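Local coordinates for protein hydrogen peroxide-inducible genes activator (PDB 6G1D) that acts as a LysR-family transcription factor that senses hydrogen peroxide and controls peroxide-responsive genes, at the interface of chains A and B and the interface of chains A and C. Numbering follows the deposited sequence. Chains: chain A/B/C, Hydrogen peroxide-inducible genes activator.

Contact 1: the interface of chains A and B. Residues chain A 52, 54, 69, 72-73, 76; chain B 87, 90-91, 94.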
loop_
_atom_site.group_PDB
_atom_site.type_symbol
_atom_site.label_atom_id
_atom_site.label_comp_id
_atom_site.label_asym_id
_atom_site.label_seq_id
_atom_site.Cartn_x
_atom_site.Cartn_y
_atom_site.Cartn_z
ATOM N N LEU A 52 -30.019 22.039 23.540
ATOM C CA LEU A 52 -30.094 21.264 22.293
ATOM C C LEU A 52 -31.269 21.606 21.355
ATOM O O LEU A 52 -31.208 21.294 20.166
ATOM C CB LEU A 52 -30.149 19.774 22.592
ATOM C CG LEU A 52 -28.992 19.164 23.406
ATOM C CD1 LEU A 52 -29.317 17.696 23.615
ATOM C CD2 LEU A 52 -27.598 19.341 22.795
ATOM N N VAL A 54 -34.073 20.077 21.623
ATOM C CA VAL A 54 -34.611 18.742 21.418
ATOM C C VAL A 54 -35.217 18.248 22.732
ATOM O O VAL A 54 -34.552 18.281 23.778
ATOM C CB VAL A 54 -33.478 17.770 21.013
ATOM C CG1 VAL A 54 -33.968 16.336 20.955
ATOM C CG2 VAL A 54 -32.901 18.145 19.649
ATOM N N ALA A 69 -35.941 10.970 19.679
ATOM C CA ALA A 69 -34.684 11.711 19.719
ATOM C C ALA A 69 -33.780 11.304 20.897
ATOM O O ALA A 69 -32.553 11.121 20.733
ATOM C CB ALA A 69 -34.961 13.203 19.794
ATOM N N LYS A 72 -32.201 7.856 20.334
ATOM C CA LYS A 72 -31.063 7.921 19.430
ATOM C C LYS A 72 -29.836 8.577 20.042
ATOM O O LYS A 72 -28.715 8.163 19.757
ATOM C CB LYS A 72 -31.447 8.577 18.115
ATOM C CG LYS A 72 -31.869 10.002 18.060
ATOM C CD LYS A 72 -32.734 10.252 16.817
ATOM C CE LYS A 72 -32.070 9.847 15.518
ATOM N NZ LYS A 72 -33.037 10.113 14.433
ATOM N N LEU A 73 -30.026 9.567 20.901
ATOM C CA LEU A 73 -28.879 10.229 21.544
ATOM C C LEU A 73 -28.310 9.497 22.786
ATOM O O LEU A 73 -27.143 9.713 23.153
ATOM C CB LEU A 73 -29.225 11.666 21.890
ATOM C CG LEU A 73 -29.422 12.577 20.686
ATOM C CD1 LEU A 73 -30.091 13.891 21.091
ATOM C CD2 LEU A 73 -28.092 12.835 19.979
ATOM N N PHE A 76 -24.454 7.168 23.188
ATOM C CA PHE A 76 -23.497 8.273 23.002
ATOM C C PHE A 76 -23.423 9.206 24.218
ATOM O O PHE A 76 -22.322 9.456 24.675
ATOM C CB PHE A 76 -23.894 9.088 21.774
ATOM C CG PHE A 76 -24.000 8.273 20.514
ATOM C CD1 PHE A 76 -22.943 7.484 20.092
ATOM C CD2 PHE A 76 -25.149 8.301 19.751
ATOM C CE1 PHE A 76 -23.036 6.729 18.940
ATOM C CE2 PHE A 76 -25.249 7.548 18.595
ATOM C CZ PHE A 76 -24.192 6.760 18.191
ATOM N N PHE B 87 -21.610 13.617 20.547
ATOM C CA PHE B 87 -22.976 13.736 21.093
ATOM C C PHE B 87 -23.636 14.994 20.547
ATOM O O PHE B 87 -24.756 14.961 20.075
ATOM C CB PHE B 87 -22.973 13.777 22.648
ATOM C CG PHE B 87 -24.325 14.033 23.232
ATOM C CD1 PHE B 87 -25.203 12.984 23.473
ATOM C CD2 PHE B 87 -24.743 15.331 23.515
ATOM C CE1 PHE B 87 -26.478 13.219 23.959
ATOM C CE2 PHE B 87 -26.018 15.572 24.027
ATOM C CZ PHE B 87 -26.888 14.511 24.252
ATOM N N HIS B 90 -24.435 14.811 16.750
ATOM C CA HIS B 90 -25.576 13.935 16.539
ATOM C C HIS B 90 -26.901 14.596 16.914
ATOM O O HIS B 90 -27.932 14.320 16.318
ATOM C CB HIS B 90 -25.421 12.656 17.334
ATOM C CG HIS B 90 -24.662 11.589 16.620
ATOM N ND1 HIS B 90 -24.831 10.250 16.895
ATOM C CD2 HIS B 90 -23.739 11.658 15.635
ATOM C CE1 HIS B 90 -24.038 9.539 16.116
ATOM N NE2 HIS B 90 -23.368 10.370 15.340
ATOM N N ALA B 91 -26.873 15.426 17.947
ATOM C CA ALA B 91 -28.100 16.061 18.466
ATOM C C ALA B 91 -28.772 16.912 17.412
ATOM O O ALA B 91 -29.987 16.978 17.337
ATOM C CB ALA B 91 -27.775 16.926 19.689
ATOM N N ALA B 94 -30.649 14.301 15.249
ATOM C CA ALA B 94 -31.695 13.448 15.796
ATOM C C ALA B 94 -33.109 13.970 15.617
ATOM O O ALA B 94 -34.045 13.227 15.371
ATOM C CB ALA B 94 -31.422 13.158 17.256
#
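A:Leu73 meets B:Ala91 where two long linker helices, 68-93 of chain A and 68-95 of chain B, pack together. In LysR-type regulators this helix follows the winged helix-turn-helix and pairs the DNA-binding halves of a dimer. A:Leu73 is the tight centre. Its CG stands anti to the carbonyl carbon (chi1 -68°), which sends the fork onto the backbone of chain B: methyl CD2 lies 3.5 Å from the amide N of B:Ala91 and also touches B:His90 CB, while CD1 rests against the B:Ala91 CA. B:Ala91, with a mere methyl to offer, probably helps the leucine come this near to the helix. B:Phe87 closes in beside it, its CE1 reaching the A:Leu73 CB at 3.8 Å, and the A:Leu73 carbonyl O sits in the plane of the phenyl ring at the CD1-CE1 edge.

Further along the A helix, A:Phe76 and B:His90 make an edge-to-face pair, centroids 4.5 Å apart and planes at 87°. The imidazole presents its ND1-CE1 side to the phenyl face, shifted toward CE2 and CZ; CE1 of B:His90 is 3.4 Å from CE2 of A:Phe76. The other tight spot is A:Lys72, whose aliphatic stretch is pressed on the B:Ala94 methyl, with CD to CB 3.2 Å, a squeezed carbon-carbon approach.

The packing is slacker where the DNA-binding domain touches the partner. A:Leu52, the last residue of recognition helix 38-52, crosses B:Phe87 at about a right angle, its CD1 3.9 Å from the ring CE2, and its CD2 brushes the B:Ala91 methyl at a similar range. A:Val54 hides little surface here. Polar grip is slight too: A:Lys72 bends at chi3, which carries its terminal amine past B:Ala94, where NZ gives a weak hydrogen bond of 3.4 Å to the B:Ala94 carbonyl O.

Contact 2: the interface of chains A and C. Residues chain A 204, 231, 233; chain C 133-136, 144.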
loop_
_atom_site.group_PDB
_atom_site.type_symbol
_atom_site.label_atom_id
_atom_site.label_comp_id
_atom_site.label_asym_id
_atom_site.label_seq_id
_atom_site.Cartn_x
_atom_site.Cartn_y
_atom_site.Cartn_z
ATOM N N ASP A 204 12.640 -9.792 2.319
ATOM C CA ASP A 204 12.382 -8.728 1.329
ATOM C C ASP A 204 12.927 -7.368 1.808
ATOM O O ASP A 204 13.291 -7.208 2.965
ATOM C CB ASP A 204 10.832 -8.601 1.074
ATOM C CG ASP A 204 10.364 -8.470 -0.460
ATOM O OD1 ASP A 204 9.188 -8.845 -0.681
ATOM O OD2 ASP A 204 11.038 -7.973 -1.419
ATOM N N VAL A 231 13.895 -13.973 -8.520
ATOM C CA VAL A 231 14.488 -13.901 -7.131
ATOM C C VAL A 231 13.633 -14.296 -5.863
ATOM O O VAL A 231 12.630 -13.728 -5.408
ATOM C CB VAL A 231 15.491 -12.704 -6.894
ATOM C CG1 VAL A 231 15.171 -11.654 -5.810
ATOM C CG2 VAL A 231 16.900 -13.230 -6.635
ATOM N N ARG A 233 12.527 -14.586 -2.361
ATOM C CA ARG A 233 12.352 -13.576 -1.288
ATOM C C ARG A 233 11.335 -14.104 -0.278
ATOM O O ARG A 233 10.314 -14.673 -0.655
ATOM C CB ARG A 233 11.791 -12.252 -1.824
ATOM C CG ARG A 233 12.605 -11.612 -2.932
ATOM C CD ARG A 233 12.091 -10.306 -3.455
ATOM N NE ARG A 233 10.714 -10.283 -3.974
ATOM C CZ ARG A 233 10.325 -10.666 -5.189
ATOM N NH1 ARG A 233 11.165 -11.177 -6.073
ATOM N NH2 ARG A 233 9.048 -10.556 -5.526
ATOM N N ILE C 133 10.915 -18.944 -4.916
ATOM C CA ILE C 133 9.803 -18.817 -3.992
ATOM C C ILE C 133 9.703 -17.369 -3.617
ATOM O O ILE C 133 10.702 -16.758 -3.248
ATOM C CB ILE C 133 10.024 -19.676 -2.700
ATOM C CG1 ILE C 133 10.319 -21.133 -3.049
ATOM C CG2 ILE C 133 8.822 -19.565 -1.808
ATOM C CD1 ILE C 133 9.216 -21.823 -3.844
ATOM N N VAL C 134 8.504 -16.814 -3.754
ATOM C CA VAL C 134 8.231 -15.464 -3.307
ATOM C C VAL C 134 7.098 -15.549 -2.273
ATOM O O VAL C 134 5.979 -15.909 -2.598
ATOM C CB VAL C 134 7.808 -14.554 -4.461
ATOM C CG1 VAL C 134 7.481 -13.156 -3.925
ATOM C CG2 VAL C 134 8.936 -14.453 -5.467
ATOM N N GLU C 135 7.430 -15.225 -1.031
ATOM C CA GLU C 135 6.484 -15.263 0.048
ATOM C C GLU C 135 6.002 -13.827 0.217
ATOM O O GLU C 135 6.783 -12.957 0.534
ATOM C CB GLU C 135 7.174 -15.743 1.323
ATOM C CG GLU C 135 6.237 -15.762 2.528
ATOM C CD GLU C 135 6.936 -16.160 3.823
ATOM O OE1 GLU C 135 8.096 -15.737 4.061
ATOM O OE2 GLU C 135 6.312 -16.883 4.610
ATOM N N ASP C 136 4.720 -13.586 -0.014
ATOM C CA ASP C 136 4.181 -12.218 0.107
ATOM C C ASP C 136 2.686 -12.298 0.274
ATOM O O ASP C 136 2.083 -13.347 0.024
ATOM C CB ASP C 136 4.560 -11.353 -1.118
ATOM C CG ASP C 136 4.770 -9.848 -0.785
ATOM O OD1 ASP C 136 4.198 -9.321 0.227
ATOM O OD2 ASP C 136 5.505 -9.196 -1.579
ATOM N N LEU C 144 2.083 -9.217 -8.729
ATOM C CA LEU C 144 3.222 -9.906 -9.333
ATOM C C LEU C 144 2.757 -10.850 -10.468
ATOM O O LEU C 144 3.404 -10.962 -11.499
ATOM C CB LEU C 144 4.029 -10.669 -8.269
ATOM C CG LEU C 144 4.744 -9.841 -7.196
ATOM C CD1 LEU C 144 5.108 -10.667 -5.989
ATOM C CD2 LEU C 144 5.998 -9.170 -7.718
#
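With CG anti to its own carbonyl carbon (chi1 -56°) and a bend at chi3 (-57°), A:Arg233 runs its side chain beside that of C:Val134, in the same direction. This is the interface between two LysR-type regulatory domains, the family's effector-binding module, and its core here is a parallel beta bridge: A:Arg233, in a loop segment, pairs with C:Val134 on strand 129-135.

The backbone of A:Arg233 does the bonding. Its N donates to the C:Ile133 carbonyl O at 3.0 Å, approaching that oxygen close to end-on, and its own O accepts from the C:Glu135 N at 3.0 Å, a bond almost straight at the hydrogen (170°). The two bonds straddle C:Val134, so A:Arg233 adds a one-residue bridge beside strand 129-135 of chain C, and both main-chain groups of the arginine are satisfied across the contact.

The guanidinium then covers the valine. Methyl CG2 of C:Val134 lies 3.6 Å above the guanidinium plane, toward the rim, and CG1 comes 3.4 Å from NH2. CD1 of C:Leu144, on helix 138-147, reaches the guanidinium edge in plane, 4.0 Å from NH2. On the partner's side, what the flat guanidinium meets here is apolar.

Its charge is probably balanced, at least in part, from within chain A. A:Asp204 sits at another part of the guanidinium edge, its CG in plane, and its OD2 forms a salt bridge with NE at 3.5 Å, a rather long pairing that would help fix the rotation of the group over C:Val134. The other carboxylate oxygen of A:Asp204 faces chain C: OD1 lies 3.8 Å from OD2 of C:Asp136, the side chains crossing at about a right angle. Two acids this close should repel if both are charged, and the neighbouring arginine may ease that, although A:Arg233 NH2 remains 5.5 Å from C:Asp136 OD2.

The C-alpha centres of contacts 1 and 2 lie about 52 Å apart, and the two share no residues or secondary-structure elements; chain A joins them. It meets chain B in contact 1 through its DNA-binding part and linker helix, and chain C in contact 2 through loops of its regulatory domain. Each belongs to a two-fold interface, so with different partners at its two ends each subunit can link into the four-copy deposited assembly, the dimer-of-dimers plan familiar from LysR regulators. A change in the regulatory domains on peroxide sensing could travel through such links to the DNA-binding pairs, though this structure alone does not show it.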